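Local coordinates for protein dicer Related Helicase (Caenorhabditis elegans, PDB 6M6S) that probably hydrolyses ATP as an RLR-family helicase of the RNA interference pathway, and through this zinc-binding C-terminal domain grips the 5'-triphosphate end of double-stranded RNA, at residues 57-69 against 78-90. Residues are numbered along the deposited sequence; the frame is centred on the assembly and turned at random.
Sequences LSEDNQPLSDIKC and RAYKIRGTYLPQL. With ZN (zinc ion), chain F; nucleotides of chain D; nucleotides of chain C.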
# COMPACT_ATOMS: atom_id res chain seq x y z
N LEU B 57 2.20 24.81 13.31
CA LEU B 57 2.78 25.27 14.57
C LEU B 57 1.82 25.08 15.73
O LEU B 57 0.73 25.63 15.71
CB LEU B 57 3.11 26.75 14.50
CG LEU B 57 4.13 27.15 13.43
CD1 LEU B 57 4.20 28.62 13.45
CD2 LEU B 57 5.52 26.55 13.67
N SER B 58 2.25 24.37 16.77
CA SER B 58 1.43 24.22 17.96
C SER B 58 2.32 23.95 19.16
O SER B 58 3.51 23.67 19.03
CB SER B 58 0.44 23.06 17.80
OG SER B 58 1.10 21.83 18.07
N GLU B 59 1.74 24.04 20.35
CA GLU B 59 2.53 23.78 21.53
C GLU B 59 2.62 22.28 21.85
O GLU B 59 3.65 21.78 22.31
CB GLU B 59 1.87 24.49 22.69
CG GLU B 59 2.85 24.97 23.68
CD GLU B 59 2.22 25.89 24.68
OE1 GLU B 59 2.98 26.57 25.39
OE2 GLU B 59 0.96 25.95 24.75
N ASP B 60 1.53 21.58 21.59
CA ASP B 60 1.30 20.23 22.09
C ASP B 60 1.49 19.14 21.05
O ASP B 60 1.33 17.95 21.35
CB ASP B 60 -0.12 20.17 22.64
CG ASP B 60 -0.28 21.01 23.89
OD1 ASP B 60 -0.01 20.48 24.99
OD2 ASP B 60 -0.66 22.19 23.78
N ASN B 61 1.78 19.53 19.82
CA ASN B 61 1.96 18.54 18.80
C ASN B 61 2.87 19.16 17.77
O ASN B 61 2.40 19.81 16.86
CB ASN B 61 0.59 18.16 18.18
CG ASN B 61 0.70 17.06 17.19
OD1 ASN B 61 1.61 17.04 16.36
ND2 ASN B 61 -0.20 16.11 17.27
N GLN B 62 4.18 19.04 17.98
CA GLN B 62 5.16 19.69 17.08
C GLN B 62 5.84 18.67 16.20
O GLN B 62 6.52 17.80 16.72
CB GLN B 62 6.26 20.38 17.93
CG GLN B 62 5.73 21.16 19.10
CD GLN B 62 6.83 21.91 19.85
OE1 GLN B 62 8.02 21.57 19.74
NE2 GLN B 62 6.44 22.96 20.56
N PRO B 63 5.65 18.72 14.86
CA PRO B 63 6.46 17.87 13.99
C PRO B 63 7.91 18.38 14.02
O PRO B 63 8.12 19.56 13.76
CB PRO B 63 5.86 18.11 12.60
CG PRO B 63 4.44 18.77 12.90
CD PRO B 63 4.79 19.64 14.07
N LEU B 64 8.89 17.53 14.36
CA LEU B 64 10.27 18.04 14.50
C LEU B 64 11.27 17.29 13.57
O LEU B 64 11.04 17.24 12.35
CB LEU B 64 10.70 17.98 15.96
CG LEU B 64 9.87 18.79 16.97
CD1 LEU B 64 10.32 18.46 18.42
CD2 LEU B 64 10.05 20.32 16.69
N SER B 65 12.32 16.67 14.12
CA SER B 65 13.43 16.13 13.31
C SER B 65 13.03 14.95 12.44
O SER B 65 12.12 14.20 12.79
CB SER B 65 14.54 15.67 14.26
OG SER B 65 14.73 16.65 15.27
N ASP B 66 13.70 14.75 11.32
CA ASP B 66 13.45 13.54 10.53
C ASP B 66 14.01 12.34 11.30
O ASP B 66 14.96 12.49 12.09
CB ASP B 66 14.16 13.64 9.17
CG ASP B 66 13.33 14.41 8.17
OD1 ASP B 66 12.09 14.19 8.15
OD2 ASP B 66 13.91 15.24 7.44
N ILE B 67 13.44 11.14 11.10
CA ILE B 67 14.02 9.89 11.63
C ILE B 67 14.41 8.97 10.48
O ILE B 67 13.68 8.89 9.45
CB ILE B 67 13.10 9.15 12.58
CG1 ILE B 67 11.66 9.00 12.00
CG2 ILE B 67 13.12 9.89 13.98
CD1 ILE B 67 10.78 8.07 12.90
N LYS B 68 15.59 8.34 10.60
CA LYS B 68 16.09 7.46 9.52
C LYS B 68 16.36 6.11 10.08
O LYS B 68 16.70 5.98 11.25
CB LYS B 68 17.47 7.98 8.98
CG LYS B 68 17.57 9.48 8.79
CD LYS B 68 16.66 9.94 7.68
CE LYS B 68 16.82 11.47 7.44
NZ LYS B 68 16.03 12.04 6.24
N CYS B 69 16.21 5.07 9.25
CA CYS B 69 16.54 3.71 9.64
C CYS B 69 17.98 3.69 10.13
O CYS B 69 18.86 4.20 9.44
CB CYS B 69 16.36 2.74 8.45
SG CYS B 69 16.92 1.08 8.82
N ARG B 78 9.10 10.86 11.02
CA ARG B 78 9.46 12.13 11.63
C ARG B 78 9.24 12.00 13.10
O ARG B 78 8.28 11.33 13.54
CB ARG B 78 8.54 13.21 11.09
CG ARG B 78 8.91 14.57 11.50
CD ARG B 78 8.20 15.57 10.57
NE ARG B 78 8.74 16.86 10.83
CZ ARG B 78 8.42 17.97 10.19
NH1 ARG B 78 7.53 17.94 9.19
NH2 ARG B 78 9.00 19.09 10.55
N ALA B 79 10.07 12.65 13.92
CA ALA B 79 9.80 12.65 15.35
C ALA B 79 8.96 13.88 15.69
O ALA B 79 9.01 14.90 14.99
CB ALA B 79 11.14 12.71 16.14
N TYR B 80 8.15 13.76 16.75
CA TYR B 80 7.31 14.85 17.21
C TYR B 80 7.55 15.06 18.68
O TYR B 80 8.05 14.15 19.38
CB TYR B 80 5.82 14.48 17.08
CG TYR B 80 5.21 14.49 15.67
CD1 TYR B 80 5.63 13.59 14.70
CD2 TYR B 80 4.18 15.37 15.36
CE1 TYR B 80 5.06 13.57 13.43
CE2 TYR B 80 3.58 15.35 14.08
CZ TYR B 80 4.04 14.46 13.15
OH TYR B 80 3.43 14.40 11.91
N LYS B 81 7.18 16.24 19.18
CA LYS B 81 7.01 16.47 20.62
C LYS B 81 5.52 16.56 20.88
O LYS B 81 4.84 17.49 20.35
CB LYS B 81 7.69 17.77 21.05
CG LYS B 81 7.87 17.92 22.55
CD LYS B 81 8.37 19.37 22.87
CE LYS B 81 9.05 19.48 24.17
NZ LYS B 81 10.01 20.65 24.18
N ILE B 82 4.98 15.59 21.62
CA ILE B 82 3.53 15.52 21.84
C ILE B 82 3.32 15.56 23.33
O ILE B 82 3.87 14.69 24.04
CB ILE B 82 2.96 14.25 21.25
CG1 ILE B 82 3.13 14.23 19.72
CG2 ILE B 82 1.46 14.08 21.65
CD1 ILE B 82 2.28 13.28 19.07
N ARG B 83 2.60 16.57 23.82
CA ARG B 83 2.37 16.75 25.25
C ARG B 83 3.72 16.74 26.00
O ARG B 83 3.86 16.14 27.07
CB ARG B 83 1.42 15.68 25.82
CG ARG B 83 0.11 15.52 25.08
CD ARG B 83 -1.11 15.58 26.03
NE ARG B 83 -1.65 14.28 26.47
CZ ARG B 83 -2.53 13.53 25.78
NH1 ARG B 83 -2.96 13.91 24.58
NH2 ARG B 83 -2.98 12.37 26.29
N GLY B 84 4.72 17.40 25.41
CA GLY B 84 6.02 17.53 26.05
C GLY B 84 6.94 16.32 25.96
O GLY B 84 8.01 16.32 26.56
N THR B 85 6.54 15.28 25.25
CA THR B 85 7.31 14.03 25.14
C THR B 85 7.72 13.79 23.70
O THR B 85 6.89 13.85 22.78
CB THR B 85 6.45 12.80 25.62
OG1 THR B 85 6.05 12.97 27.00
CG2 THR B 85 7.20 11.47 25.47
N TYR B 86 8.98 13.44 23.47
CA TYR B 86 9.42 13.08 22.13
C TYR B 86 9.01 11.67 21.73
O TYR B 86 9.23 10.73 22.49
CB TYR B 86 10.96 13.19 21.98
CG TYR B 86 11.49 14.60 22.18
CD1 TYR B 86 10.95 15.68 21.47
CD2 TYR B 86 12.50 14.86 23.11
CE1 TYR B 86 11.39 16.98 21.66
CE2 TYR B 86 12.96 16.19 23.31
CZ TYR B 86 12.41 17.23 22.56
OH TYR B 86 12.83 18.54 22.74
N LEU B 87 8.41 11.52 20.56
CA LEU B 87 7.91 10.24 20.04
C LEU B 87 8.18 10.13 18.57
O LEU B 87 7.98 11.09 17.82
CB LEU B 87 6.38 10.17 20.23
CG LEU B 87 5.82 10.26 21.65
CD1 LEU B 87 4.26 10.30 21.60
CD2 LEU B 87 6.26 9.03 22.47
N PRO B 88 8.57 8.94 18.08
CA PRO B 88 8.73 8.71 16.64
C PRO B 88 7.37 8.46 15.99
O PRO B 88 6.49 7.83 16.59
CB PRO B 88 9.57 7.44 16.55
CG PRO B 88 10.02 7.14 17.95
CD PRO B 88 9.12 7.85 18.94
N GLN B 89 7.21 9.00 14.79
CA GLN B 89 6.09 8.62 13.91
C GLN B 89 6.64 7.92 12.70
O GLN B 89 7.24 8.54 11.79
CB GLN B 89 5.37 9.88 13.50
CG GLN B 89 4.03 9.57 12.74
CD GLN B 89 3.52 10.84 12.12
OE1 GLN B 89 4.04 11.31 11.08
NE2 GLN B 89 2.53 11.45 12.77
N LEU B 90 6.51 6.60 12.68
CA LEU B 90 6.96 5.87 11.50
C LEU B 90 5.92 6.01 10.39
O LEU B 90 4.72 5.92 10.65
CB LEU B 90 7.14 4.41 11.85
CG LEU B 90 8.25 4.11 12.85
CD1 LEU B 90 8.17 2.66 13.37
CD2 LEU B 90 9.62 4.40 12.10
ZN ZN F . 16.52 0.19 6.70
P G D 2 2.84 12.75 6.03
OP1 G D 2 3.16 11.46 5.34
OP2 G D 2 2.23 13.81 5.16
O5' G D 2 1.83 12.34 7.19
C5' G D 2 2.26 11.45 8.22
C4' G D 2 1.18 11.30 9.25
O4' G D 2 1.00 12.53 9.96
C3' G D 2 -0.22 10.96 8.74
O3' G D 2 -0.35 9.58 8.51
C2' G D 2 -1.09 11.41 9.90
O2' G D 2 -1.01 10.44 10.94
C1' G D 2 -0.34 12.65 10.37
N9 G D 2 -0.86 13.90 9.78
C8 G D 2 -0.30 14.63 8.73
N7 G D 2 -0.98 15.73 8.46
C5 G D 2 -2.01 15.72 9.41
C6 G D 2 -3.07 16.64 9.64
O6 G D 2 -3.30 17.68 9.04
N1 G D 2 -3.91 16.24 10.68
C2 G D 2 -3.74 15.11 11.44
N2 G D 2 -4.63 14.88 12.44
N3 G D 2 -2.75 14.25 11.24
C4 G D 2 -1.94 14.61 10.22
P C C 12 -7.98 20.54 17.43
OP1 C C 12 -8.28 20.67 18.88
OP2 C C 12 -7.78 21.79 16.65
O5' C C 12 -6.72 19.59 17.24
C5' C C 12 -6.57 18.42 18.03
C4' C C 12 -5.34 17.64 17.66
O4' C C 12 -5.36 17.33 16.26
C3' C C 12 -4.01 18.35 17.83
O3' C C 12 -3.59 18.41 19.17
C2' C C 12 -3.10 17.49 16.97
O2' C C 12 -2.76 16.30 17.67
C1' C C 12 -4.03 17.13 15.80
N1 C C 12 -3.77 18.00 14.64
C2 C C 12 -2.75 17.62 13.77
O2 C C 12 -2.17 16.54 13.99
N3 C C 12 -2.48 18.41 12.70
C4 C C 12 -3.14 19.56 12.54
N4 C C 12 -2.82 20.30 11.49
C5 C C 12 -4.17 19.98 13.42
C6 C C 12 -4.44 19.18 14.46
O HOH W 1 4.49 19.04 22.88
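Pro63 packs against two flat groups, with different atoms. Its CB sits over the centre of one face of the Arg78 guanidinium, while its CA covers a face of the Tyr80 ring as a CH-pi contact. At that ring's edge Asn61 OD1, buried without a polar partner, comes within 3.2 Å of Tyr80 CD2, the amide plane turned 81° from the ring. Arg78 NE gives a hydrogen bond to Leu64 O (2.8 Å), close to the guanidinium plane, and NH2 adds a weak second one. Extended from CG to NE, with CG anti to the backbone N (chi1 -173°), Arg78 reaches back along strand 61-69, and its NH1 hydrogen-bonds the RNA triphosphate. Strands 61-69 and 75-82 form an antiparallel hairpin in the RIG-I-like C-terminal domain; 85-90 follows through a type I' turn. Gln62 and Lys81 exchange backbone hydrogen bonds; a beta bulge then shifts the register, with Ala79 O accepting from Leu64 N and Ala79 N donating to Ser65 O (2.8 Å). The face carrying Asn61, Pro63 and Tyr80 looks onto the RNA end: Asn61 ND2 weakly hydrogen-bonds O2' of C12 of chain C, Tyr80 OH a modified base. On the face of Gln62 and Lys81, Leu64 CD1 meets the edge of Tyr86, whose OH hydrogen-bonds Asp150 of helix 140-167. Ile67 CD1 packs against Pro88 CB and Leu90 CD2, and Cys69 SG binds zinc with Cys14, Cys17 and Cys72.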